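Local coordinates for protein response regulator (Pseudomonas putida, PDB 3HDV) that probably acts as a two-component signalling receiver domain, taking up a phosphoryl group on an aspartate to control the output of the longer protein it belongs to, at the interface of chains A and B and the interface of chains C and B. Coordinates in Å, arbitrary orientation; residue numbers count along the deposited sequence, not the author numbering. Chains: chain A/B/C, Response regulator.

Contact 1 and contact 2 both involve chain B, and their C-alpha centres lie about 33 Å apart. They share no residues. Contact 1 uses helix 17-29 and the start of helix 114-124 of chain A against helix 17-28 of chain B. Contact 2 uses helix 93-101 of both chains and strand 106-109 of chain C. Chain B therefore meets neighbours on two separate surfaces. Contact 2 is part of a two-fold interface on a face that many receiver domains use to dimerise. The interface holding contact 1 is not an exact two-fold, and may be crystal packing. The structure alone does not show which association occurs in solution.

Contact 1: the interface of chains A and B. Residues chain A 22-23, 25-26, 112, 114; chain B 18, 21-22.
Helix 17-29 of chain A, with the loop at A:Val112 and the first turn of helix 114-124, packs against helix 17-28 of chain B. B:Val18 is the central apolar residue of the patch and loses 78 Å² of surface to chain A. B:Val18 CB sits 3.6 Å from the CB methyl of A:Ala22. The two methyls of the valine part from there. B:Val18 CG1 is anti to the backbone N (chi1 180°) and lies against the backbone of helix 17-29, 3.5 Å from A:Ala22 O. B:Val18 CG1 is also 4.0 Å from A:Tyr26 CB. B:Val18 CG2 turns toward the loop, where A:Val112 CG1 is a looser neighbour at 4.3 Å.

One helical turn along chain B, B:Ala22 meets the tyrosine. A:Tyr26 has its CG anti to the backbone N (chi1 -173°), which sends the ring out toward chain B. The ring presents an edge: A:Tyr26 CD1 is 3.6 Å from B:Ala22 CA, and B:Ala22 N lies close to the ring plane. The alanine methyl points back at the base of the tyrosine. A:Leu25 adds a light touch to that methyl through CD2.

A:Leu114 fills the other flank. Its CD1 reaches both the ring of A:Tyr26 and the stem of B:Glu21. In its own chain A:Leu114 CD1 rests near the rim of a face of the A:Tyr26 ring, 3.8 Å above the plane. Across the contact A:Leu114 CD1 is 3.6 Å from B:Glu21 CG. The leucine and glutamate side chains run past each other in opposite directions. A bend at chi2 (46°) takes the carboxylate of B:Glu21 away from the leucine, so its aliphatic stem does the touching.

In the receiver fold, chain A contributes helices 17-29 and 114-124. These lie side by side on one flank of the central sheet, and A:Val112 belongs to the connection into helix 114-124. Chain B contributes the outer side of helix 17-28.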
loop_
_atom_site.group_PDB
_atom_site.type_symbol
_atom_site.label_atom_id
_atom_site.label_comp_id
_atom_site.label_asym_id
_atom_site.label_seq_id
_atom_site.Cartn_x
_atom_site.Cartn_y
_atom_site.Cartn_z
ATOM N N ALA A 22 -0.129 -0.994 1.635
ATOM C CA ALA A 22 -0.521 -0.027 0.548
ATOM C C ALA A 22 -1.927 -0.284 0.054
ATOM O O ALA A 22 -2.733 0.643 -0.044
ATOM C CB ALA A 22 0.469 -0.029 -0.615
ATOM N N LEU A 23 -2.247 -1.554 -0.188
ATOM C CA LEU A 23 -3.570 -1.954 -0.644
ATOM C C LEU A 23 -4.601 -1.766 0.462
ATOM O O LEU A 23 -5.721 -1.325 0.210
ATOM C CB LEU A 23 -3.576 -3.396 -1.125
ATOM C CG LEU A 23 -4.724 -3.964 -1.942
ATOM C CD1 LEU A 23 -5.217 -2.974 -3.109
ATOM C CD2 LEU A 23 -4.343 -5.324 -2.529
ATOM N N LEU A 25 -4.518 0.526 2.762
ATOM C CA LEU A 25 -4.713 1.972 2.743
ATOM C C LEU A 25 -5.617 2.411 1.559
ATOM O O LEU A 25 -6.493 3.261 1.713
ATOM C CB LEU A 25 -3.360 2.699 2.658
ATOM C CG LEU A 25 -3.450 4.220 2.539
ATOM C CD1 LEU A 25 -4.089 4.809 3.820
ATOM C CD2 LEU A 25 -2.054 4.811 2.266
ATOM N N TYR A 26 -5.361 1.866 0.380
ATOM C CA TYR A 26 -6.137 2.217 -0.794
ATOM C C TYR A 26 -7.595 1.842 -0.553
ATOM O O TYR A 26 -8.477 2.685 -0.745
ATOM C CB TYR A 26 -5.573 1.578 -2.067
ATOM C CG TYR A 26 -6.257 2.066 -3.338
ATOM C CD1 TYR A 26 -5.850 3.259 -3.954
ATOM C CD2 TYR A 26 -7.331 1.358 -3.902
ATOM C CE1 TYR A 26 -6.502 3.742 -5.117
ATOM C CE2 TYR A 26 -7.993 1.823 -5.064
ATOM C CZ TYR A 26 -7.567 3.014 -5.663
ATOM O OH TYR A 26 -8.187 3.466 -6.826
ATOM N N VAL A 112 -0.785 -3.470 -10.325
ATOM C CA VAL A 112 -2.212 -3.642 -10.383
ATOM C C VAL A 112 -2.859 -2.387 -10.940
ATOM O O VAL A 112 -2.407 -1.255 -10.674
ATOM C CB VAL A 112 -2.817 -4.021 -8.979
ATOM C CG1 VAL A 112 -2.543 -2.893 -7.931
ATOM C CG2 VAL A 112 -4.339 -4.382 -9.088
ATOM N N LEU A 114 -5.598 -0.288 -10.312
ATOM C CA LEU A 114 -6.388 0.020 -9.125
ATOM C C LEU A 114 -7.857 0.354 -9.429
ATOM O O LEU A 114 -8.778 -0.069 -8.707
ATOM C CB LEU A 114 -5.705 1.154 -8.347
ATOM C CG LEU A 114 -4.402 0.741 -7.644
ATOM C CD1 LEU A 114 -3.770 1.959 -7.030
ATOM C CD2 LEU A 114 -4.705 -0.247 -6.546
ATOM N N VAL B 18 1.206 2.084 -5.175
ATOM C CA VAL B 18 -0.147 2.055 -4.603
ATOM C C VAL B 18 -0.324 3.112 -3.506
ATOM O O VAL B 18 -1.371 3.735 -3.408
ATOM C CB VAL B 18 -0.508 0.629 -4.062
ATOM C CG1 VAL B 18 -1.964 0.616 -3.442
ATOM C CG2 VAL B 18 -0.442 -0.402 -5.170
ATOM N N GLU B 21 -0.699 6.436 -5.215
ATOM C CA GLU B 21 -2.011 6.523 -5.876
ATOM C C GLU B 21 -3.190 6.700 -4.904
ATOM O O GLU B 21 -4.124 7.503 -5.142
ATOM C CB GLU B 21 -2.204 5.306 -6.793
ATOM C CG GLU B 21 -3.385 5.446 -7.710
ATOM C CD GLU B 21 -3.433 6.830 -8.371
ATOM O OE1 GLU B 21 -2.407 7.209 -9.050
ATOM O OE2 GLU B 21 -4.481 7.518 -8.160
ATOM N N ALA B 22 -3.138 5.986 -3.783
ATOM C CA ALA B 22 -4.136 6.148 -2.727
ATOM C C ALA B 22 -4.265 7.594 -2.314
ATOM O O ALA B 22 -5.380 8.158 -2.250
ATOM C CB ALA B 22 -3.779 5.269 -1.515
#

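Contact 2: the interface of chains C and B. Residues chain C 100, 105-107; chain B 97, 100-101.
The selenomethionines C:Met100 and B:Met100 meet at the apolar centre, where the two copies of helix 93-101 come together. Their side chains slide past each other in opposite directions, with C:Met100 CB and B:Met100 CB 3.6 Å apart. Both side chains are bent at chi2 and chi3. In C:Met100 this bend carries the terminal methyl CE onto B:His101. C:Met100 CE sits over the middle of the imidazole face, 3.5 Å from the centroid of the B:His101 ring, in a CH-pi contact.

To one side, B:Val97 packs crosswise on C:Phe107 at strand 106-109. B:Val97 CG2 lies 3.7 Å from C:Phe107 CB and also touches the near part of the phenyl ring.

The polar rim is formed by the edge of the B:His101 ring. B:His101 NE2 donates a hydrogen bond to the carboxylate oxygen OD1 of C:Asp106, 2.8 Å long and fairly straight (161° at H). NE2 comes from above the carboxylate plane (70° out of it), while OD1 lies near the imidazole plane. The two planes are turned 90° to each other. C:Val105 O also lies at the ring edge, near CE1. The hydrogen bond and the methyl over the face together probably fix the ring's rotation. The two-fold gives each contact a twin with the chains exchanged. Within chain C, the backbone N of C:Phe107 donates to the same C:Asp106 OD1 at 2.9 Å, on the anti side of the carboxylate, tilted out of its plane to the opposite side from B:His101 NE2.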
loop_
_atom_site.group_PDB
_atom_site.type_symbol
_atom_site.label_atom_id
_atom_site.label_comp_id
_atom_site.label_asym_id
_atom_site.label_seq_id
_atom_site.Cartn_x
_atom_site.Cartn_y
_atom_site.Cartn_z
HETATM N N MSE C 100 8.443 19.051 19.660
HETATM C CA MSE C 100 9.188 19.869 18.686
HETATM C C MSE C 100 8.259 20.938 18.084
HETATM O O MSE C 100 8.701 22.032 17.685
HETATM C CB MSE C 100 9.768 19.003 17.553
HETATM C CG MSE C 100 10.967 18.087 17.967
HETATM SE SE MSE C 100 12.499 19.137 18.555
HETATM C CE MSE C 100 13.176 19.823 16.811
ATOM N N VAL C 105 14.730 24.148 21.800
ATOM C CA VAL C 105 16.064 24.272 21.238
ATOM C C VAL C 105 16.527 22.911 20.677
ATOM O O VAL C 105 17.073 22.833 19.585
ATOM C CB VAL C 105 17.041 24.792 22.333
ATOM C CG1 VAL C 105 18.530 24.793 21.859
ATOM C CG2 VAL C 105 16.644 26.186 22.692
ATOM N N ASP C 106 16.329 21.847 21.455
ATOM C CA ASP C 106 16.700 20.501 21.023
ATOM C C ASP C 106 16.037 19.528 21.944
ATOM O O ASP C 106 15.488 19.922 22.972
ATOM C CB ASP C 106 18.230 20.303 21.022
ATOM C CG ASP C 106 18.712 19.378 19.883
ATOM O OD1 ASP C 106 17.955 18.530 19.344
ATOM O OD2 ASP C 106 19.883 19.466 19.574
ATOM N N PHE C 107 16.110 18.272 21.543
ATOM C CA PHE C 107 15.443 17.165 22.164
ATOM C C PHE C 107 16.499 16.049 22.186
ATOM O O PHE C 107 16.780 15.432 21.175
ATOM C CB PHE C 107 14.210 16.798 21.323
ATOM C CG PHE C 107 13.264 15.809 21.980
ATOM C CD1 PHE C 107 11.977 16.212 22.342
ATOM C CD2 PHE C 107 13.642 14.484 22.200
ATOM C CE1 PHE C 107 11.082 15.344 22.905
ATOM C CE2 PHE C 107 12.747 13.581 22.798
ATOM C CZ PHE C 107 11.465 14.009 23.136
ATOM N N VAL B 97 13.258 13.898 15.357
ATOM C CA VAL B 97 13.847 15.128 15.822
ATOM C C VAL B 97 14.716 15.807 14.720
ATOM O O VAL B 97 14.575 17.015 14.514
ATOM C CB VAL B 97 14.637 14.909 17.191
ATOM C CG1 VAL B 97 15.593 16.075 17.494
ATOM C CG2 VAL B 97 13.643 14.735 18.347
HETATM N N MSE B 100 12.074 17.246 12.227
HETATM C CA MSE B 100 11.485 18.454 12.833
HETATM C C MSE B 100 12.409 19.696 12.876
HETATM O O MSE B 100 11.944 20.808 12.684
HETATM C CB MSE B 100 10.914 18.140 14.221
HETATM C CG MSE B 100 9.721 17.119 14.211
HETATM SE SE MSE B 100 8.214 17.846 13.173
HETATM C CE MSE B 100 7.598 19.204 14.434
ATOM N N HIS B 101 13.702 19.495 13.090
ATOM C CA HIS B 101 14.679 20.584 13.043
ATOM C C HIS B 101 14.723 21.237 11.660
ATOM O O HIS B 101 15.052 22.413 11.548
ATOM C CB HIS B 101 16.089 20.115 13.390
ATOM C CG HIS B 101 16.357 20.092 14.870
ATOM N ND1 HIS B 101 16.259 21.223 15.661
ATOM C CD2 HIS B 101 16.684 19.069 15.712
ATOM C CE1 HIS B 101 16.527 20.907 16.920
ATOM N NE2 HIS B 101 16.789 19.610 16.981
#